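Local coordinates for protein ribose 5-phosphate isomerase B (Anaplasma phagocytophilum, PDB 4EM8) that probably interconverts ribose 5-phosphate and ribulose 5-phosphate, acting as a sugar-phosphate isomerase, at residues V10-D15 with F24-L29; E20-L25 with C39-K44; M96-S101 with Y127-T132; F66-C71 with L110-R115. All blocks are in the same frame, centred on the assembly; numbering follows the deposited sequence.

Interaction 1: residues V10-D15 with F24-L29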
# COMPACT_ATOMS: atom_id res chain seq x y z
N VAL A 10 13.36 2.74 -15.61
CA VAL A 10 12.08 2.89 -14.95
C VAL A 10 10.95 2.79 -15.96
O VAL A 10 11.01 3.37 -17.06
CB VAL A 10 12.02 4.24 -14.19
CG1 VAL A 10 10.70 4.41 -13.44
CG2 VAL A 10 13.17 4.33 -13.20
N PHE A 11 9.91 2.06 -15.58
CA PHE A 11 8.68 1.99 -16.33
C PHE A 11 7.57 2.73 -15.56
O PHE A 11 7.32 2.50 -14.35
CB PHE A 11 8.29 0.51 -16.59
CG PHE A 11 9.29 -0.24 -17.45
CD1 PHE A 11 10.50 -0.69 -16.91
CD2 PHE A 11 9.00 -0.54 -18.80
CE1 PHE A 11 11.42 -1.36 -17.72
CE2 PHE A 11 9.91 -1.23 -19.60
CZ PHE A 11 11.12 -1.65 -19.06
N LEU A 12 6.87 3.61 -16.27
CA LEU A 12 5.87 4.46 -15.63
C LEU A 12 4.52 4.30 -16.28
O LEU A 12 4.42 4.21 -17.50
CB LEU A 12 6.29 5.91 -15.73
CG LEU A 12 7.60 6.32 -15.04
CD1 LEU A 12 8.75 6.44 -16.05
CD2 LEU A 12 7.43 7.64 -14.28
N SER A 13 3.47 4.28 -15.46
CA SER A 13 2.13 4.33 -15.99
C SER A 13 1.17 5.06 -15.09
O SER A 13 1.41 5.24 -13.89
CB SER A 13 1.58 2.93 -16.34
OG SER A 13 1.09 2.28 -15.21
N SER A 14 0.05 5.48 -15.69
CA SER A 14 -1.02 6.09 -14.98
C SER A 14 -2.38 5.89 -15.64
O SER A 14 -2.52 5.41 -16.79
CB SER A 14 -0.77 7.60 -14.86
OG SER A 14 -1.05 8.25 -16.09
N ASP A 15 -3.39 6.25 -14.85
CA ASP A 15 -4.71 6.47 -15.38
C ASP A 15 -4.81 7.95 -15.76
O ASP A 15 -3.80 8.68 -15.77
CB ASP A 15 -5.82 5.97 -14.42
CG ASP A 15 -5.99 6.82 -13.19
OD1 ASP A 15 -5.28 7.82 -13.03
OD2 ASP A 15 -6.86 6.47 -12.36
N PHE A 24 5.70 14.69 -16.08
CA PHE A 24 6.64 15.47 -15.27
C PHE A 24 7.78 14.60 -14.69
O PHE A 24 8.97 14.97 -14.80
CB PHE A 24 5.90 16.20 -14.15
CG PHE A 24 6.79 17.07 -13.27
CD1 PHE A 24 7.20 18.33 -13.69
CD2 PHE A 24 7.23 16.59 -12.03
CE1 PHE A 24 8.02 19.12 -12.89
CE2 PHE A 24 8.05 17.37 -11.22
CZ PHE A 24 8.44 18.64 -11.65
N LEU A 25 7.42 13.46 -14.08
CA LEU A 25 8.41 12.58 -13.49
C LEU A 25 9.22 11.82 -14.55
O LEU A 25 10.37 11.53 -14.32
CB LEU A 25 7.81 11.63 -12.46
CG LEU A 25 7.11 12.31 -11.29
CD1 LEU A 25 6.27 11.29 -10.50
CD2 LEU A 25 8.10 13.05 -10.40
N SER A 26 8.63 11.55 -15.72
CA SER A 26 9.38 10.92 -16.79
C SER A 26 10.49 11.84 -17.30
O SER A 26 11.62 11.38 -17.52
CB SER A 26 8.46 10.44 -17.95
OG SER A 26 7.48 9.52 -17.48
N ALA A 27 10.18 13.13 -17.48
CA ALA A 27 11.17 14.12 -17.92
C ALA A 27 12.27 14.30 -16.87
O ALA A 27 13.44 14.42 -17.21
CB ALA A 27 10.50 15.46 -18.21
N TYR A 28 11.88 14.28 -15.58
CA TYR A 28 12.86 14.34 -14.50
C TYR A 28 13.84 13.17 -14.60
O TYR A 28 15.07 13.36 -14.63
CB TYR A 28 12.15 14.32 -13.15
CG TYR A 28 13.07 14.26 -11.96
CD1 TYR A 28 13.90 15.34 -11.65
CD2 TYR A 28 13.09 13.15 -11.11
CE1 TYR A 28 14.75 15.29 -10.57
CE2 TYR A 28 13.91 13.12 -10.00
CZ TYR A 28 14.74 14.18 -9.74
OH TYR A 28 15.59 14.14 -8.67
N LEU A 29 13.31 11.96 -14.62
CA LEU A 29 14.15 10.77 -14.76
C LEU A 29 15.08 10.82 -15.97
O LEU A 29 16.25 10.43 -15.89
CB LEU A 29 13.30 9.50 -14.80
CG LEU A 29 12.68 9.16 -13.45
CD1 LEU A 29 11.75 7.96 -13.59
CD2 LEU A 29 13.76 8.90 -12.36
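The aromatic rings of residues 10-15 and 24-29 all take their partners from other parts of the chain. Phe11 projects from the strand away from the helix and stacks on Phe37, while the rings of Phe24 and Tyr28 pack on helix 119-131, Phe24 against Gln123 and Tyr28 against Gln123 and Tyr127. What remains between strand and helix is aliphatic apart from the hydroxyl of Ser26. The two elements run almost antiparallel, their axes 9.8 Å apart at closest approach, and Val10 and Leu12, one strand repeat apart, both point at the helix. Leu29, one turn beyond Leu25, turns its CD1 methyl onto Val10, reaching CG1 at 3.7 Å and lying almost as near to CB and CG2. The two side chains cross at about a right angle, so the compact, branched valine offers a blunt surface to a single leucine methyl. Leu12 works differently. Its chi2 of 101° lies away from a staggered position and sets its two methyls astride Ser26 OG, with CD1 at 3.6 Å and CD2 at 3.7 Å. CD1 also meets Leu29 CD1 at 4.2 Å, whereas CD2 faces Leu25 CB at 4.4 Å. Serine is small enough to let the strand leucine settle against the helix. Its OG is hydrogen-bonded to the carbonyl of Arg22 one turn earlier. The packing joins strand to helix within the beta-alpha-beta unit that strand 35-38 completes. With every touching residue buried, the contact depends on shape and the exclusion of water, and no polar bond ties helix to strand.

Interaction 2: residues E20-L25 with C39-K44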
# COMPACT_ATOMS: atom_id res chain seq x y z
N GLU A 20 -0.45 14.05 -16.12
CA GLU A 20 0.41 15.22 -15.96
C GLU A 20 1.61 14.91 -15.04
O GLU A 20 2.74 15.20 -15.39
CB GLU A 20 -0.41 16.41 -15.45
CG GLU A 20 0.39 17.65 -15.06
CD GLU A 20 -0.49 18.88 -14.82
OE1 GLU A 20 -1.73 18.81 -15.02
OE2 GLU A 20 0.09 19.94 -14.44
N LEU A 21 1.38 14.29 -13.89
CA LEU A 21 2.48 13.95 -13.01
C LEU A 21 3.41 12.92 -13.67
O LEU A 21 4.64 13.00 -13.53
CB LEU A 21 1.95 13.41 -11.69
CG LEU A 21 2.98 13.09 -10.61
CD1 LEU A 21 3.83 14.34 -10.27
CD2 LEU A 21 2.29 12.50 -9.38
N ARG A 22 2.82 11.92 -14.33
CA ARG A 22 3.61 10.90 -15.01
C ARG A 22 4.60 11.51 -16.03
O ARG A 22 5.75 11.07 -16.15
CB ARG A 22 2.68 9.89 -15.70
CG ARG A 22 3.43 8.70 -16.25
CD ARG A 22 2.59 7.80 -17.13
NE ARG A 22 2.52 8.25 -18.51
CZ ARG A 22 1.41 8.42 -19.23
NH1 ARG A 22 1.52 8.77 -20.51
NH2 ARG A 22 0.20 8.22 -18.72
N LEU A 23 4.15 12.51 -16.76
CA LEU A 23 4.99 13.10 -17.81
C LEU A 23 6.07 14.00 -17.17
O LEU A 23 7.22 14.00 -17.62
CB LEU A 23 4.14 13.88 -18.83
CG LEU A 23 3.14 13.08 -19.70
CD1 LEU A 23 2.33 14.04 -20.58
CD2 LEU A 23 3.79 12.00 -20.55
N PHE A 24 5.70 14.69 -16.08
CA PHE A 24 6.64 15.47 -15.27
C PHE A 24 7.78 14.60 -14.69
O PHE A 24 8.97 14.97 -14.80
CB PHE A 24 5.90 16.20 -14.15
CG PHE A 24 6.79 17.07 -13.27
CD1 PHE A 24 7.20 18.33 -13.69
CD2 PHE A 24 7.23 16.59 -12.03
CE1 PHE A 24 8.02 19.12 -12.89
CE2 PHE A 24 8.05 17.37 -11.22
CZ PHE A 24 8.44 18.64 -11.65
N LEU A 25 7.42 13.46 -14.08
CA LEU A 25 8.41 12.58 -13.49
C LEU A 25 9.22 11.82 -14.55
O LEU A 25 10.37 11.53 -14.32
CB LEU A 25 7.81 11.63 -12.46
CG LEU A 25 7.11 12.31 -11.29
CD1 LEU A 25 6.27 11.29 -10.50
CD2 LEU A 25 8.10 13.05 -10.40
N CYS A 39 4.36 3.68 -20.27
CA CYS A 39 3.41 2.58 -20.53
C CYS A 39 1.93 3.01 -20.50
O CYS A 39 1.04 2.21 -20.19
CB CYS A 39 3.65 1.46 -19.53
SG CYS A 39 5.34 0.83 -19.60
N GLY A 40 1.68 4.28 -20.79
CA GLY A 40 0.31 4.79 -20.89
C GLY A 40 -0.23 5.17 -19.51
O GLY A 40 0.45 4.99 -18.52
N CYS A 41 -1.47 5.67 -19.42
CA CYS A 41 -2.39 5.75 -20.58
C CYS A 41 -2.07 6.89 -21.52
O CYS A 41 -1.32 7.82 -21.18
CB CYS A 41 -3.82 5.92 -20.09
SG CYS A 41 -4.07 7.47 -19.18
N ASP A 42 -2.65 6.84 -22.69
CA ASP A 42 -2.49 7.87 -23.70
C ASP A 42 -3.03 9.17 -23.08
O ASP A 42 -4.13 9.16 -22.53
CB ASP A 42 -3.30 7.47 -24.93
CG ASP A 42 -3.14 8.41 -26.11
OD1 ASP A 42 -3.04 9.65 -25.95
OD2 ASP A 42 -3.19 7.89 -27.24
N PRO A 43 -2.27 10.27 -23.16
CA PRO A 43 -2.78 11.55 -22.61
C PRO A 43 -4.12 12.02 -23.19
O PRO A 43 -4.84 12.72 -22.51
CB PRO A 43 -1.67 12.55 -22.95
CG PRO A 43 -0.43 11.72 -23.11
CD PRO A 43 -0.88 10.38 -23.63
N LYS A 44 -4.44 11.63 -24.42
CA LYS A 44 -5.75 11.93 -25.03
C LYS A 44 -6.93 11.28 -24.27
O LYS A 44 -8.07 11.65 -24.48
CB LYS A 44 -5.76 11.48 -26.50
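A cis peptide and an Asx turn shape the loop that follows strand 35-38, and Arg22 of helix 19-31 reaches across to hold it. Cys41 lies beside His16, a predicted ligand-binding residue, so the loop is probably part of the substrate-pocket wall. Arg22 leaves the helix with CG anti to the backbone N and bends at chi3 (85°), which swings the guanidinium under the loop. Both terminal nitrogens grip one carbonyl: NH2 reaches Cys41 O at 2.9 Å, on a lone pair, and NH1 adds a weak bond to the same Cys41 O at 3.1 Å. The Gly40 backbone lies over one face of the guanidinium, CA 3.9 Å above its plane. Glycine suits this place because its positive phi (84°) is costly for other residues. The peptide that joins it to Cys41 is cis. Farther along, Asp42 OD1 accepts from Lys44 N at 2.9 Å, closing the Asx turn, while Pro43 CG rests loosely on Leu23 CD1 at 4.4 Å on the exposed side. Asp38 forms a salt bridge with NH1 and probably offsets the arginine's charge, and NH2 is also hydrogen-bonded to Ser14 OG. The guanidinium thus links helix 19-31 to the ends of the neighbouring parallel strands 9-14 and 35-38.

Interaction 3: residues M96-S101 with Y127-T132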
# COMPACT_ATOMS: atom_id res chain seq x y z
N MET A 96 10.41 10.16 3.74
CA MET A 96 10.64 9.17 4.83
C MET A 96 10.05 7.81 4.48
O MET A 96 10.72 6.77 4.65
CB MET A 96 10.06 9.64 6.17
N LEU A 97 8.82 7.79 3.97
CA LEU A 97 8.20 6.52 3.55
C LEU A 97 8.90 5.87 2.35
O LEU A 97 9.02 4.62 2.31
CB LEU A 97 6.68 6.64 3.30
CG LEU A 97 5.84 5.36 3.61
CD1 LEU A 97 5.86 5.04 5.09
CD2 LEU A 97 4.38 5.49 3.20
N ALA A 98 9.33 6.69 1.36
CA ALA A 98 10.15 6.21 0.25
C ALA A 98 11.39 5.51 0.79
O ALA A 98 11.69 4.37 0.44
CB ALA A 98 10.56 7.35 -0.70
N LYS A 99 12.06 6.19 1.72
CA LYS A 99 13.29 5.66 2.34
C LYS A 99 13.05 4.32 3.05
O LYS A 99 13.77 3.34 2.80
CB LYS A 99 13.90 6.73 3.28
CG LYS A 99 15.22 6.35 3.96
CD LYS A 99 15.42 7.12 5.27
CE LYS A 99 14.58 6.51 6.43
NZ LYS A 99 15.31 5.58 7.36
N LEU A 100 12.01 4.26 3.88
CA LEU A 100 11.73 3.08 4.66
C LEU A 100 11.34 1.91 3.73
O LEU A 100 11.78 0.78 3.93
CB LEU A 100 10.65 3.39 5.73
CG LEU A 100 11.01 4.33 6.90
CD1 LEU A 100 9.79 4.69 7.76
CD2 LEU A 100 12.13 3.79 7.79
N SER A 101 10.57 2.20 2.68
CA SER A 101 10.12 1.12 1.78
C SER A 101 11.29 0.44 1.06
O SER A 101 11.27 -0.80 0.81
CB SER A 101 9.07 1.66 0.78
OG SER A 101 9.66 2.38 -0.32
N TYR A 127 13.23 10.78 -6.03
CA TYR A 127 14.69 10.81 -5.96
C TYR A 127 15.18 9.90 -4.82
O TYR A 127 16.07 9.07 -5.00
CB TYR A 127 15.23 12.24 -5.78
CG TYR A 127 16.75 12.25 -5.72
CD1 TYR A 127 17.49 12.01 -6.86
CD2 TYR A 127 17.43 12.44 -4.51
CE1 TYR A 127 18.87 11.99 -6.84
CE2 TYR A 127 18.83 12.41 -4.47
CZ TYR A 127 19.54 12.19 -5.64
OH TYR A 127 20.91 12.17 -5.68
N THR A 128 14.56 10.07 -3.65
CA THR A 128 14.84 9.26 -2.45
C THR A 128 14.65 7.77 -2.76
O THR A 128 15.57 6.97 -2.52
CB THR A 128 13.94 9.71 -1.30
OG1 THR A 128 14.23 11.08 -0.99
CG2 THR A 128 14.15 8.87 -0.02
N PHE A 129 13.51 7.43 -3.35
CA PHE A 129 13.22 6.06 -3.72
C PHE A 129 14.32 5.45 -4.58
O PHE A 129 14.76 4.34 -4.32
CB PHE A 129 11.88 5.99 -4.48
CG PHE A 129 11.31 4.59 -4.58
CD1 PHE A 129 10.54 4.07 -3.56
CD2 PHE A 129 11.54 3.81 -5.71
CE1 PHE A 129 9.98 2.80 -3.64
CE2 PHE A 129 10.97 2.53 -5.80
CZ PHE A 129 10.20 2.03 -4.76
N MET A 130 14.76 6.20 -5.59
CA MET A 130 15.77 5.74 -6.54
C MET A 130 17.20 5.65 -5.97
O MET A 130 18.00 4.91 -6.53
CB MET A 130 15.81 6.66 -7.78
CG MET A 130 14.52 6.73 -8.59
SD MET A 130 14.08 5.19 -9.43
CE MET A 130 15.44 5.06 -10.59
N THR A 131 17.51 6.39 -4.91
CA THR A 131 18.85 6.48 -4.38
C THR A 131 19.02 5.83 -2.99
O THR A 131 20.08 5.96 -2.38
CB THR A 131 19.32 7.94 -4.31
OG1 THR A 131 18.31 8.75 -3.69
CG2 THR A 131 19.59 8.51 -5.71
N THR A 132 18.00 5.12 -2.50
CA THR A 132 18.09 4.41 -1.21
C THR A 132 18.32 2.92 -1.42
O THR A 132 17.56 2.22 -2.10
CB THR A 132 16.82 4.61 -0.35
OG1 THR A 132 16.55 6.00 -0.22
CG2 THR A 132 16.97 4.01 1.07
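Ala98, Lys99 and Phe129 lose the most surface where helix 95-105 lies beside helix 119-131. The axes run nearly parallel, crossing at -17° and 8.2 Å apart. Ala98 permits this closeness: its single methyl points at the other helix, where CB lies 4.0 Å from Thr128 CG2 and equally near the Phe129 backbone N. Lys99 contributes the aliphatic root of its chain. Its CB packs 3.9 Å from Thr128 CG2 and its CG 4.1 Å from Thr132 CG2, before bends at chi3 and chi4 carry NZ away to a salt bridge with Glu103. Both threonines turn their methyls to this groove. Phe129, with CG anti to its backbone N, presents its ring edge to Ser101, whose OG lies near the ring plane, 3.4 Å from Phe129 CE1. With chi1 at 79° that hydroxyl folds back over its own helix, where it donates to Ala98 O at 2.9 Å from above the carbonyl plane. Leu97 and Ser101 also pack on Ile75 of the second subunit, and Leu100 on Tyr116 of that subunit. Such near-parallel neighbouring helices covering one face of a parallel sheet are characteristic of a Rossmann-like alpha/beta fold, here with helix 95-105 between its neighbour and the dimer interface.

Interaction 4: residues F66-C71 with L110-R115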
# COMPACT_ATOMS: atom_id res chain seq x y z
N PHE A 66 12.88 -0.54 -12.05
CA PHE A 66 11.78 -0.16 -11.14
C PHE A 66 10.56 0.38 -11.90
O PHE A 66 10.61 0.66 -13.10
CB PHE A 66 12.24 0.90 -10.11
CG PHE A 66 13.14 0.38 -9.01
CD1 PHE A 66 13.41 -0.98 -8.86
CD2 PHE A 66 13.65 1.26 -8.07
CE1 PHE A 66 14.22 -1.45 -7.83
CE2 PHE A 66 14.44 0.80 -7.01
CZ PHE A 66 14.74 -0.54 -6.90
N GLY A 67 9.46 0.51 -11.18
CA GLY A 67 8.22 0.99 -11.75
C GLY A 67 7.68 2.14 -10.96
O GLY A 67 7.98 2.28 -9.78
N VAL A 68 6.90 2.98 -11.63
CA VAL A 68 6.16 4.05 -10.99
C VAL A 68 4.72 3.97 -11.50
O VAL A 68 4.48 3.97 -12.73
CB VAL A 68 6.75 5.45 -11.26
CG1 VAL A 68 5.90 6.53 -10.62
CG2 VAL A 68 8.19 5.59 -10.76
N LEU A 69 3.78 3.88 -10.58
CA LEU A 69 2.34 3.86 -10.90
C LEU A 69 1.56 5.02 -10.29
O LEU A 69 1.74 5.35 -9.11
CB LEU A 69 1.74 2.54 -10.41
CG LEU A 69 2.29 1.25 -11.06
CD1 LEU A 69 1.79 0.03 -10.29
CD2 LEU A 69 1.90 1.12 -12.53
N ILE A 70 0.65 5.64 -11.05
CA ILE A 70 -0.02 6.85 -10.57
C ILE A 70 -1.53 6.85 -10.84
O ILE A 70 -1.95 6.66 -11.95
CB ILE A 70 0.58 8.15 -11.16
CG1 ILE A 70 2.14 8.16 -11.10
CG2 ILE A 70 0.00 9.38 -10.44
CD1 ILE A 70 2.78 9.20 -11.98
N CYS A 71 -2.32 7.01 -9.79
CA CYS A 71 -3.76 7.21 -9.97
C CYS A 71 -4.10 8.40 -9.09
O CYS A 71 -3.20 9.03 -8.53
CB CYS A 71 -4.57 5.96 -9.63
SG CYS A 71 -4.50 5.34 -7.92
N LEU A 110 7.05 2.37 -6.96
CA LEU A 110 6.61 3.56 -6.23
C LEU A 110 5.24 4.01 -6.75
O LEU A 110 5.07 4.23 -7.96
CB LEU A 110 7.65 4.67 -6.37
CG LEU A 110 7.40 6.10 -5.80
CD1 LEU A 110 6.97 6.08 -4.34
CD2 LEU A 110 8.63 7.00 -5.99
N CYS A 111 4.25 4.12 -5.86
CA CYS A 111 2.93 4.63 -6.23
C CYS A 111 2.69 6.06 -5.72
O CYS A 111 3.03 6.34 -4.60
CB CYS A 111 1.85 3.70 -5.67
SG CYS A 111 2.03 2.00 -6.28
N PHE A 112 2.09 6.92 -6.53
CA PHE A 112 1.70 8.27 -6.12
C PHE A 112 0.21 8.50 -6.33
O PHE A 112 -0.39 7.90 -7.19
CB PHE A 112 2.39 9.32 -7.00
CG PHE A 112 3.84 9.45 -6.76
CD1 PHE A 112 4.28 10.06 -5.61
CD2 PHE A 112 4.76 9.06 -7.73
CE1 PHE A 112 5.63 10.19 -5.37
CE2 PHE A 112 6.11 9.21 -7.51
CZ PHE A 112 6.54 9.80 -6.33
N GLY A 113 -0.32 9.44 -5.55
CA GLY A 113 -1.70 9.95 -5.64
C GLY A 113 -1.59 11.34 -6.18
O GLY A 113 -1.33 12.31 -5.43
N SER A 114 -1.82 11.47 -7.49
CA SER A 114 -1.56 12.71 -8.21
C SER A 114 -2.43 13.86 -7.72
O SER A 114 -2.02 15.01 -7.80
CB SER A 114 -1.77 12.53 -9.72
OG SER A 114 -3.15 12.17 -9.99
N ARG A 115 -3.62 13.56 -7.20
CA ARG A 115 -4.50 14.60 -6.70
C ARG A 115 -4.17 15.10 -5.30
O ARG A 115 -4.79 16.03 -4.84
CB ARG A 115 -5.97 14.12 -6.77
CG ARG A 115 -6.44 14.05 -8.20
CD ARG A 115 -7.84 13.51 -8.34
NE ARG A 115 -8.26 13.52 -9.74
CZ ARG A 115 -9.18 12.70 -10.27
NH1 ARG A 115 -9.80 11.81 -9.51
NH2 ARG A 115 -9.50 12.79 -11.56
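Strands 66-71 and 109-113 are closely knit along their middle and loosen slightly toward their C-terminal ends. Gly67 O accepts from Leu110 N, Leu69 N donates to Leu110 O at 2.9 Å, and Leu69 O accepts from Phe112 N at 3.0 Å, nearly along the C=O axis. Leu69 thus spends both its backbone polar groups on strand 109-113, the regular parallel pattern. On the face of Val68, Ile70, Leu110 and Phe112, the phenylalanine ring turns its edge to Val68, whose CG1 lies 4.0 Å from Phe112 CD2. Leu110 CD1 sits over one ring face, offset toward the rim, and Leu21 and Leu25 of helix 19-31 also pack on this ring. Branched Val68 and Ile70 suit the extended backbone and fill the layer below the helix. Toward the other end, CA atoms 4.8 Å apart at Val68 and Leu110 are 5.5 Å apart at Cys71 and Gly113, and the bond from Cys71 N to Phe112 O stretches to a weak 3.4 Å. Ser114 N continues the pairing past the weak bond by donating to Cys71 O at 3.0 Å, while Ser114 CB meets Ile70 CG2 at 3.7 Å. Beyond it Arg115 is exposed, a long polar chain suited to the predicted phosphosugar site. Cys71, the predicted proton acceptor, lies on the other face with Leu69 and Cys111, beside Asp15. Such a predicted catalytic residue where parallel strands end is consistent with the classic active site at the C-terminal edge of a Rossmann-like sheet.

From the N terminus, interaction 1 closes the short connection from strand 9-14 into helix 19-31. Interaction 2 sets out from the same helix, sharing Phe24 and Leu25, and closes the longer path through strand 35-38 to its following loop; together they fix the first beta-alpha-beta unit. Interactions 3 and 4 come later and cross, since 66-71, 96-101, 110-115 and 127-132 alternate along the chain. Interaction 4 lies nearest the chain's centre: its strand 66-71 neighbours strand 9-14 of interaction 1, and Ile70 and Phe112 meet helix 19-31. Phe129 and Met130 connect interaction 3 to Phe66, while interactions 2 and 3 lie on opposite sides of the centre.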